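Long-range contacts in pyocyanin demethylase (Mycobacterium fortuitum subsp. fortuitum DSM 46621 = ATCC 6841, PDB 5K21), which demethylates the Pseudomonas aeruginosa pigment pyocyanin by a tautomerizing mechanism, a reaction that inhibits biofilms of that bacterium: residues M15-K20 / L46-K51; E84-S89 / G104-Y109; G114-S119 / E126-K131. One frame throughout, in Å; residues are numbered along the deposited sequence.

Contact 1. Residues M15-K20 / L46-K51; sequences MTLDVK and LSVDGK
Asp-18 and Ser-47 face each other as a hydrogen-bonded antiparallel pair in the hairpin of strands 13-27 and 39-48, the first two strands of the closed barrel. The amide of Asp-18 donates to Ser-47 O at 2.8 Å, and Ser-47 N returns a bond to Asp-18 O. Next along, Val-19 and Leu-46 form a non-hydrogen-bonded pair, where Leu-46 CA adds a C-H...O contact to Asp-18 O at 3.3 Å. The two faces of the sheet differ in chemistry. Val-19 and Leu-46 turn into the barrel side by side, pointing the same way, and Val-19 CG2 touches Leu-46 CD2 at 3.9 Å; Tyr-128 lies against both. Nearer the turn, Leu-17 and Val-48 cross obliquely, methyl to methyl, Leu-17 CD2 lying 3.6 Å from Val-48 CG2. Val-48 CG2, anti to its own carbonyl carbon, also rests 3.5 Å from Thr-16 O. Branched aliphatic residues suit these places, since they fill them without asking for polar partners. On the other face Asp-18 and Ser-47 share a water that donates to Asp-18 OD2 at 2.7 Å, bonds Ser-47 OG and accepts from Gly-50 N at 2.9 Å. The water thus ties the strand to the type I' turn of Val-48 to Lys-51, in which Gly-50 takes a positive phi that glycine adopts readily. Asp-49 also belongs to this turn; Asp-18 OD2 and Asp-49 OD1 are 5.9 Å apart, so any repulsion is probably weak in this solvent-exposed place. The polar side chains are therefore linked through water, whereas those of the inner face pack directly.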
loop_
_atom_site.group_PDB
_atom_site.type_symbol
_atom_site.label_atom_id
_atom_site.label_comp_id
_atom_site.label_asym_id
_atom_site.label_seq_id
_atom_site.Cartn_x
_atom_site.Cartn_y
_atom_site.Cartn_z
ATOM N N MET B 15 -8.348 10.035 19.875
ATOM C CA MET B 15 -8.004 11.315 19.283
ATOM C C MET B 15 -9.105 11.654 18.289
ATOM O O MET B 15 -9.598 10.757 17.596
ATOM C CB MET B 15 -6.642 11.199 18.591
ATOM C CG MET B 15 -5.769 12.384 18.558
ATOM S SD MET B 15 -4.307 11.932 17.581
ATOM C CE MET B 15 -3.570 10.600 18.486
ATOM N N THR B 16 -9.530 12.921 18.271
ATOM C CA THR B 16 -10.547 13.426 17.349
ATOM C C THR B 16 -9.906 14.482 16.458
ATOM O O THR B 16 -9.567 15.567 16.936
ATOM C CB THR B 16 -11.719 14.042 18.106
ATOM O OG1 THR B 16 -12.234 13.109 19.071
ATOM C CG2 THR B 16 -12.809 14.443 17.139
ATOM N N LEU B 17 -9.780 14.195 15.170
ATOM C CA LEU B 17 -9.127 15.100 14.230
ATOM C C LEU B 17 -10.122 15.656 13.223
ATOM O O LEU B 17 -10.885 14.903 12.609
ATOM C CB LEU B 17 -7.995 14.393 13.498
ATOM C CG LEU B 17 -6.968 13.738 14.399
ATOM C CD1 LEU B 17 -6.006 12.965 13.550
ATOM C CD2 LEU B 17 -6.232 14.757 15.262
ATOM N N ASP B 18 -10.097 16.977 13.048
ATOM C CA ASP B 18 -10.847 17.626 11.987
ATOM C C ASP B 18 -10.032 17.580 10.702
ATOM O O ASP B 18 -8.816 17.812 10.707
ATOM C CB ASP B 18 -11.178 19.064 12.376
ATOM C CG ASP B 18 -11.987 19.130 13.670
ATOM O OD1 ASP B 18 -12.822 18.218 13.885
ATOM O OD2 ASP B 18 -11.732 20.033 14.497
ATOM N N VAL B 19 -10.704 17.235 9.609
ATOM C CA VAL B 19 -10.050 16.900 8.352
ATOM C C VAL B 19 -10.553 17.853 7.276
ATOM O O VAL B 19 -11.767 18.014 7.097
ATOM C CB VAL B 19 -10.312 15.429 7.973
ATOM C CG1 VAL B 19 -9.546 15.033 6.737
ATOM C CG2 VAL B 19 -9.911 14.518 9.124
ATOM N N LYS B 20 -9.627 18.532 6.615
ATOM C CA LYS B 20 -9.942 19.397 5.484
ATOM C C LYS B 20 -9.233 18.852 4.251
ATOM O O LYS B 20 -8.004 18.772 4.240
ATOM C CB LYS B 20 -9.497 20.834 5.769
ATOM N N LEU B 46 -4.993 18.451 8.845
ATOM C CA LEU B 46 -5.604 17.985 10.087
ATOM C C LEU B 46 -5.532 19.080 11.132
ATOM O O LEU B 46 -4.492 19.731 11.286
ATOM C CB LEU B 46 -4.902 16.731 10.603
ATOM C CG LEU B 46 -4.739 15.640 9.553
ATOM C CD1 LEU B 46 -3.867 14.491 10.083
ATOM C CD2 LEU B 46 -6.086 15.129 9.121
ATOM N N SER B 47 -6.638 19.293 11.849
ATOM C CA SER B 47 -6.659 20.328 12.872
ATOM C C SER B 47 -7.463 19.860 14.076
ATOM O O SER B 47 -8.319 18.973 13.982
ATOM C CB SER B 47 -7.222 21.640 12.317
ATOM O OG SER B 47 -8.551 21.492 11.894
ATOM N N VAL B 48 -7.148 20.457 15.219
ATOM C CA VAL B 48 -7.910 20.273 16.447
ATOM C C VAL B 48 -8.084 21.635 17.100
ATOM O O VAL B 48 -7.129 22.417 17.187
ATOM C CB VAL B 48 -7.231 19.292 17.420
ATOM C CG1 VAL B 48 -8.053 19.170 18.676
ATOM C CG2 VAL B 48 -7.048 17.921 16.786
ATOM N N ASP B 49 -9.307 21.937 17.521
ATOM C CA ASP B 49 -9.594 23.162 18.248
ATOM C C ASP B 49 -9.122 24.373 17.440
ATOM O O ASP B 49 -8.626 25.351 17.985
ATOM C CB ASP B 49 -8.966 23.121 19.660
ATOM C CG ASP B 49 -9.569 21.999 20.525
ATOM O OD1 ASP B 49 -10.625 21.479 20.107
ATOM O OD2 ASP B 49 -9.016 21.641 21.598
ATOM N N GLY B 50 -9.260 24.286 16.119
ATOM C CA GLY B 50 -8.949 25.393 15.234
ATOM C C GLY B 50 -7.483 25.583 14.892
ATOM O O GLY B 50 -7.143 26.572 14.223
ATOM N N LYS B 51 -6.601 24.707 15.347
ATOM C CA LYS B 51 -5.175 24.790 15.052
ATOM C C LYS B 51 -4.742 23.579 14.235
ATOM O O LYS B 51 -5.144 22.443 14.528
ATOM C CB LYS B 51 -4.338 24.871 16.334
ATOM C CG LYS B 51 -4.803 25.931 17.331
ATOM C CD LYS B 51 -3.998 25.852 18.623
ATOM C CE LYS B 51 -4.663 26.625 19.752
ATOM N NZ LYS B 51 -3.981 26.396 21.059
HETATM O O HOH W 1 -10.119 22.157 14.268
HETATM O O HOH W 2 -8.508 20.683 9.138
#

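Contact 2. Residues E84-S89 / G104-Y109; sequences EIFARS and GGTGEY
Glu-84 and Thr-106 exchange two hydrogen bonds at the end of the hairpin of strands 83-92 and 98-105, one of them through a side chain. Thr-106 N donates to Glu-84 O, while Glu-84 N donates to Thr-106 OG1 at 2.7 Å; with chi1 at 64°, this hydroxyl lies between its own backbone N and carbonyl carbon. Further along, Phe-86 N donates to Gly-104 O at 2.9 Å.

Gly-105 permits the close approach of the strands. Its CA comes within 2.9 Å of Glu-84 O, where a CB would clash. The ring of Phe-86 lies against the bare backbone of Gly-104 and Gly-105, CD2 at 3.6 Å from Gly-105 N, and its CZ meets Thr-106 CG2 at 4.0 Å. Arg-88 of a second subunit packs on Phe-86.

The aromatic contact is a CH-pi one: Ile-85 CD1 sits 3.8 Å over the centroid of the Tyr-109 ring, while Glu-108 CB covers the opposite face. Leu-132 borders both Ile-85 and Tyr-109.

A threonine hydroxyl thus carries the pairing on past the strand, and the Tyr-109 ring, held between Ile-85 and Glu-108 CB, adds apolar packing near this end of the barrel.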
loop_
_atom_site.group_PDB
_atom_site.type_symbol
_atom_site.label_atom_id
_atom_site.label_comp_id
_atom_site.label_asym_id
_atom_site.label_seq_id
_atom_site.Cartn_x
_atom_site.Cartn_y
_atom_site.Cartn_z
ATOM N N GLU B 84 3.976 9.446 13.029
ATOM C CA GLU B 84 3.054 9.084 11.971
ATOM C C GLU B 84 2.128 7.959 12.407
ATOM O O GLU B 84 2.451 7.158 13.281
ATOM C CB GLU B 84 3.823 8.647 10.726
ATOM C CG GLU B 84 4.549 9.807 10.025
ATOM C CD GLU B 84 5.259 9.349 8.766
ATOM O OE1 GLU B 84 5.326 10.131 7.799
ATOM O OE2 GLU B 84 5.729 8.196 8.741
ATOM N N ILE B 85 0.980 7.884 11.742
ATOM C CA ILE B 85 0.008 6.823 11.967
ATOM C C ILE B 85 -0.394 6.262 10.609
ATOM O O ILE B 85 -0.704 7.023 9.687
ATOM C CB ILE B 85 -1.225 7.322 12.740
ATOM C CG1 ILE B 85 -0.782 7.836 14.111
ATOM C CG2 ILE B 85 -2.280 6.213 12.871
ATOM C CD1 ILE B 85 -1.866 8.528 14.912
ATOM N N PHE B 86 -0.380 4.941 10.495
ATOM C CA PHE B 86 -0.700 4.225 9.265
ATOM C C PHE B 86 -2.028 3.504 9.417
ATOM O O PHE B 86 -2.267 2.849 10.427
ATOM C CB PHE B 86 0.375 3.196 8.934
ATOM C CG PHE B 86 1.758 3.748 8.979
ATOM C CD1 PHE B 86 2.044 4.963 8.410
ATOM C CD2 PHE B 86 2.766 3.043 9.609
ATOM C CE1 PHE B 86 3.319 5.481 8.462
ATOM C CE2 PHE B 86 4.037 3.545 9.679
ATOM C CZ PHE B 86 4.326 4.755 9.101
ATOM N N ALA B 87 -2.881 3.610 8.401
ATOM C CA ALA B 87 -4.185 2.979 8.440
ATOM C C ALA B 87 -4.537 2.427 7.067
ATOM O O ALA B 87 -4.060 2.908 6.034
ATOM C CB ALA B 87 -5.262 3.965 8.887
ATOM N N ARG B 88 -5.413 1.427 7.065
ATOM C CA ARG B 88 -5.868 0.844 5.810
ATOM C C ARG B 88 -7.283 0.318 5.993
ATOM O O ARG B 88 -7.710 -0.003 7.103
ATOM C CB ARG B 88 -4.947 -0.279 5.329
ATOM C CG ARG B 88 -4.932 -1.487 6.255
ATOM C CD ARG B 88 -3.874 -2.475 5.814
ATOM N NE ARG B 88 -4.269 -3.237 4.630
ATOM C CZ ARG B 88 -3.413 -3.835 3.815
ATOM N NH1 ARG B 88 -2.104 -3.722 4.028
ATOM N NH2 ARG B 88 -3.850 -4.534 2.774
ATOM N N SER B 89 -8.012 0.242 4.883
ATOM C CA SER B 89 -9.389 -0.210 4.915
ATOM C C SER B 89 -9.725 -0.914 3.607
ATOM O O SER B 89 -9.090 -0.690 2.569
ATOM C CB SER B 89 -10.379 0.934 5.152
ATOM O OG SER B 89 -10.240 1.971 4.188
ATOM N N GLY B 104 0.056 0.593 12.337
ATOM C CA GLY B 104 1.320 0.948 12.944
ATOM C C GLY B 104 1.504 2.449 12.922
ATOM O O GLY B 104 0.563 3.210 12.664
ATOM N N GLY B 105 2.722 2.861 13.246
ATOM C CA GLY B 105 3.059 4.272 13.240
ATOM C C GLY B 105 4.509 4.455 13.618
ATOM O O GLY B 105 5.268 3.487 13.718
ATOM N N THR B 106 4.881 5.719 13.839
ATOM C CA THR B 106 6.237 6.088 14.219
ATOM C C THR B 106 6.177 6.991 15.442
ATOM O O THR B 106 5.117 7.515 15.803
ATOM C CB THR B 106 6.971 6.819 13.080
ATOM O OG1 THR B 106 6.313 8.059 12.803
ATOM C CG2 THR B 106 7.021 5.976 11.820
ATOM N N GLY B 107 7.341 7.197 16.054
ATOM C CA GLY B 107 7.436 8.128 17.167
ATOM C C GLY B 107 6.560 7.660 18.303
ATOM O O GLY B 107 6.656 6.519 18.757
ATOM N N GLU B 108 5.689 8.549 18.778
ATOM C CA GLU B 108 4.774 8.186 19.853
ATOM C C GLU B 108 3.869 7.028 19.471
ATOM O O GLU B 108 3.378 6.325 20.361
ATOM C CB GLU B 108 3.922 9.391 20.247
ATOM N N TYR B 109 3.630 6.820 18.175
ATOM C CA TYR B 109 2.699 5.810 17.696
ATOM C C TYR B 109 3.404 4.577 17.175
ATOM O O TYR B 109 2.767 3.741 16.531
ATOM C CB TYR B 109 1.800 6.412 16.620
ATOM C CG TYR B 109 1.259 7.728 17.095
ATOM C CD1 TYR B 109 0.326 7.773 18.125
ATOM C CD2 TYR B 109 1.737 8.931 16.583
ATOM C CE1 TYR B 109 -0.154 8.969 18.606
ATOM C CE2 TYR B 109 1.261 10.146 17.066
ATOM C CZ TYR B 109 0.312 10.152 18.077
ATOM O OH TYR B 109 -0.183 11.327 18.568
#

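Contact 3. Residues G114-S119 / E126-K131; sequences GELTVS and EKYELK
Leu-116 and Leu-130 lie side by side, pointing the same way into the barrel; Leu-116 CG, anti to its backbone N (chi1 -177°), lies 3.8 Å from Leu-130 CD1. Val-118 and Tyr-128 repeat the pattern two residues on: Val-118 CG2 touches Tyr-128 CD1 at 3.8 Å, and the phenol leads on to Asp-56, whose OD2 is hydrogen-bonded to Tyr-128 OH. Leu-116 bridges the two pairs by crossing Tyr-128 at a slant, its CD2 3.9 Å from Tyr-128 CG. Branched, apolar leucines suit the packed interior, where the two arms of Leu-116 can meet Leu-130 and Tyr-128 at once, whereas Val-118 and Tyr-128 are pocket residues that touch the bound phenazin-1-ol.

On the other face Glu-115 slants across Lys-131, and their charged ends stay apart, Glu-115 OE2 being 4.9 Å from Lys-131 NZ, so any attraction is probably weak and no salt bridge forms. Thr-117 and Glu-129 find partners on neighbouring strands instead, Thr-99 and Thr-16 respectively, so that small and charged residues stitch the outer side laterally.

Beneath the side chains the hairpin is regular. The pairs Glu-115/Lys-131, Thr-117/Glu-129 and Ser-119/Lys-127 each exchange two backbone hydrogen bonds, all between 2.9 and 3.0 Å. At the end of the ladder Gly-114 CA lies 3.2 Å from Lys-131 O, so close that a side chain pointing there would collide.

Glu-126 adds a polar note inside: its OE2, buried and without a hydrogen-bonding partner in the model, lies 3.9 Å from Val-118 CG1, while OE1 has weak bonds to Ala-122 N and Asn-21 ND2. The hairpin thus contributes Val-118 and Tyr-128, one aliphatic and one phenolic side chain, to the lining of the pocket.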
loop_
_atom_site.group_PDB
_atom_site.type_symbol
_atom_site.label_atom_id
_atom_site.label_comp_id
_atom_site.label_asym_id
_atom_site.label_seq_id
_atom_site.Cartn_x
_atom_site.Cartn_y
_atom_site.Cartn_z
ATOM N N GLY B 114 -5.003 -0.391 16.259
ATOM C CA GLY B 114 -6.298 0.136 16.619
ATOM C C GLY B 114 -7.153 0.420 15.411
ATOM O O GLY B 114 -7.089 -0.301 14.407
ATOM N N GLU B 115 -8.004 1.433 15.517
ATOM C CA GLU B 115 -8.980 1.707 14.482
ATOM C C GLU B 115 -9.181 3.203 14.330
ATOM O O GLU B 115 -8.923 3.996 15.241
ATOM C CB GLU B 115 -10.304 1.014 14.782
ATOM C CG GLU B 115 -10.958 1.500 16.006
ATOM C CD GLU B 115 -12.136 0.638 16.380
ATOM O OE1 GLU B 115 -12.904 0.275 15.471
ATOM O OE2 GLU B 115 -12.282 0.320 17.580
ATOM N N LEU B 116 -9.591 3.577 13.136
ATOM C CA LEU B 116 -9.801 4.970 12.786
ATOM C C LEU B 116 -11.093 5.055 11.996
ATOM O O LEU B 116 -11.203 4.454 10.921
ATOM C CB LEU B 116 -8.596 5.481 11.999
ATOM C CG LEU B 116 -8.507 6.944 11.558
ATOM C CD1 LEU B 116 -7.088 7.255 11.179
ATOM C CD2 LEU B 116 -9.382 7.224 10.352
ATOM N N THR B 117 -12.073 5.769 12.537
ATOM C CA THR B 117 -13.370 5.880 11.894
ATOM C C THR B 117 -13.485 7.231 11.207
ATOM O O THR B 117 -13.330 8.284 11.841
ATOM C CB THR B 117 -14.500 5.670 12.894
ATOM O OG1 THR B 117 -14.404 4.341 13.417
ATOM C CG2 THR B 117 -15.849 5.864 12.217
ATOM N N VAL B 118 -13.788 7.191 9.925
ATOM C CA VAL B 118 -13.931 8.388 9.101
ATOM C C VAL B 118 -15.412 8.694 8.984
ATOM O O VAL B 118 -16.194 7.842 8.554
ATOM C CB VAL B 118 -13.314 8.183 7.721
ATOM C CG1 VAL B 118 -13.436 9.466 6.872
ATOM C CG2 VAL B 118 -11.890 7.742 7.847
ATOM N N SER B 119 -15.798 9.888 9.395
ATOM C CA SER B 119 -17.178 10.333 9.337
ATOM C C SER B 119 -17.249 11.650 8.577
ATOM O O SER B 119 -16.300 12.442 8.574
ATOM C CB SER B 119 -17.780 10.468 10.748
ATOM O OG SER B 119 -17.075 11.424 11.506
ATOM N N GLU B 126 -15.777 16.736 8.052
ATOM C CA GLU B 126 -15.110 15.445 8.060
ATOM C C GLU B 126 -14.233 15.326 9.297
ATOM O O GLU B 126 -13.533 16.269 9.673
ATOM C CB GLU B 126 -14.253 15.274 6.804
ATOM C CG GLU B 126 -13.608 13.904 6.739
ATOM C CD GLU B 126 -12.863 13.651 5.451
ATOM O OE1 GLU B 126 -13.136 14.332 4.435
ATOM O OE2 GLU B 126 -12.004 12.751 5.455
ATOM N N LYS B 127 -14.262 14.153 9.915
ATOM C CA LYS B 127 -13.470 13.884 11.104
ATOM C C LYS B 127 -12.915 12.474 11.043
ATOM O O LYS B 127 -13.490 11.589 10.400
ATOM C CB LYS B 127 -14.297 14.027 12.384
ATOM C CG LYS B 127 -14.815 15.420 12.662
ATOM C CD LYS B 127 -15.523 15.471 14.016
ATOM C CE LYS B 127 -16.049 16.862 14.351
ATOM N NZ LYS B 127 -17.110 17.318 13.417
ATOM N N TYR B 128 -11.769 12.297 11.695
ATOM C CA TYR B 128 -11.217 10.990 12.012
ATOM C C TYR B 128 -11.327 10.810 13.513
ATOM O O TYR B 128 -10.867 11.676 14.275
ATOM C CB TYR B 128 -9.745 10.859 11.643
ATOM C CG TYR B 128 -9.368 11.073 10.219
ATOM C CD1 TYR B 128 -10.263 10.852 9.196
ATOM C CD2 TYR B 128 -8.073 11.476 9.898
ATOM C CE1 TYR B 128 -9.895 11.053 7.866
ATOM C CE2 TYR B 128 -7.685 11.663 8.559
ATOM C CZ TYR B 128 -8.601 11.447 7.558
ATOM O OH TYR B 128 -8.229 11.633 6.231
ATOM N N GLU B 129 -11.871 9.677 13.930
ATOM C CA GLU B 129 -11.913 9.324 15.347
ATOM C C GLU B 129 -11.033 8.096 15.541
ATOM O O GLU B 129 -11.294 7.033 14.971
ATOM C CB GLU B 129 -13.349 9.088 15.815
ATOM C CG GLU B 129 -13.464 8.776 17.300
ATOM C CD GLU B 129 -12.960 9.933 18.195
ATOM O OE1 GLU B 129 -13.189 11.117 17.836
ATOM O OE2 GLU B 129 -12.348 9.660 19.260
ATOM N N LEU B 130 -9.964 8.264 16.303
ATOM C CA LEU B 130 -8.959 7.228 16.473
ATOM C C LEU B 130 -9.090 6.564 17.836
ATOM O O LEU B 130 -9.373 7.237 18.834
ATOM C CB LEU B 130 -7.560 7.817 16.347
ATOM C CG LEU B 130 -7.108 8.118 14.918
ATOM C CD1 LEU B 130 -7.791 9.382 14.410
ATOM C CD2 LEU B 130 -5.634 8.240 14.853
ATOM N N LYS B 131 -8.917 5.243 17.856
ATOM C CA LYS B 131 -8.688 4.478 19.077
ATOM C C LYS B 131 -7.399 3.699 18.860
ATOM O O LYS B 131 -7.357 2.780 18.033
ATOM C CB LYS B 131 -9.843 3.538 19.390
ATOM C CG LYS B 131 -9.633 2.781 20.715
ATOM C CD LYS B 131 -10.689 1.731 20.990
ATOM C CE LYS B 131 -10.262 0.845 22.156
ATOM N NZ LYS B 131 -11.113 -0.376 22.327
#

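Overall arrangement
Strand 127-132 lies between strand 114-119 and strand 13-27, so contacts 1 and 3 are neighbours in the closed sheet, their centres about 12 Å apart. Met-15 O takes a probable hydrogen bond from Leu-130 N at 2.8 Å, while Thr-16 OG1 and Glu-129 OE1, 2.5 Å apart, form another probable one. Contact 2 lies about 13 Å from contact 3, centre to centre, and meets it where Ile-85 CD1 touches Leu-130 CD2 at 3.8 Å. Contacts 1 and 2, about 17 Å apart, meet through Met-15 CE and Tyr-109 OH. Proximity to phenazin-1-ol separates the three: Tyr-128 of contact 3 comes within about 3 Å, but the side chains of Val-19 and Ile-85 stand about 6 and 11 Å away.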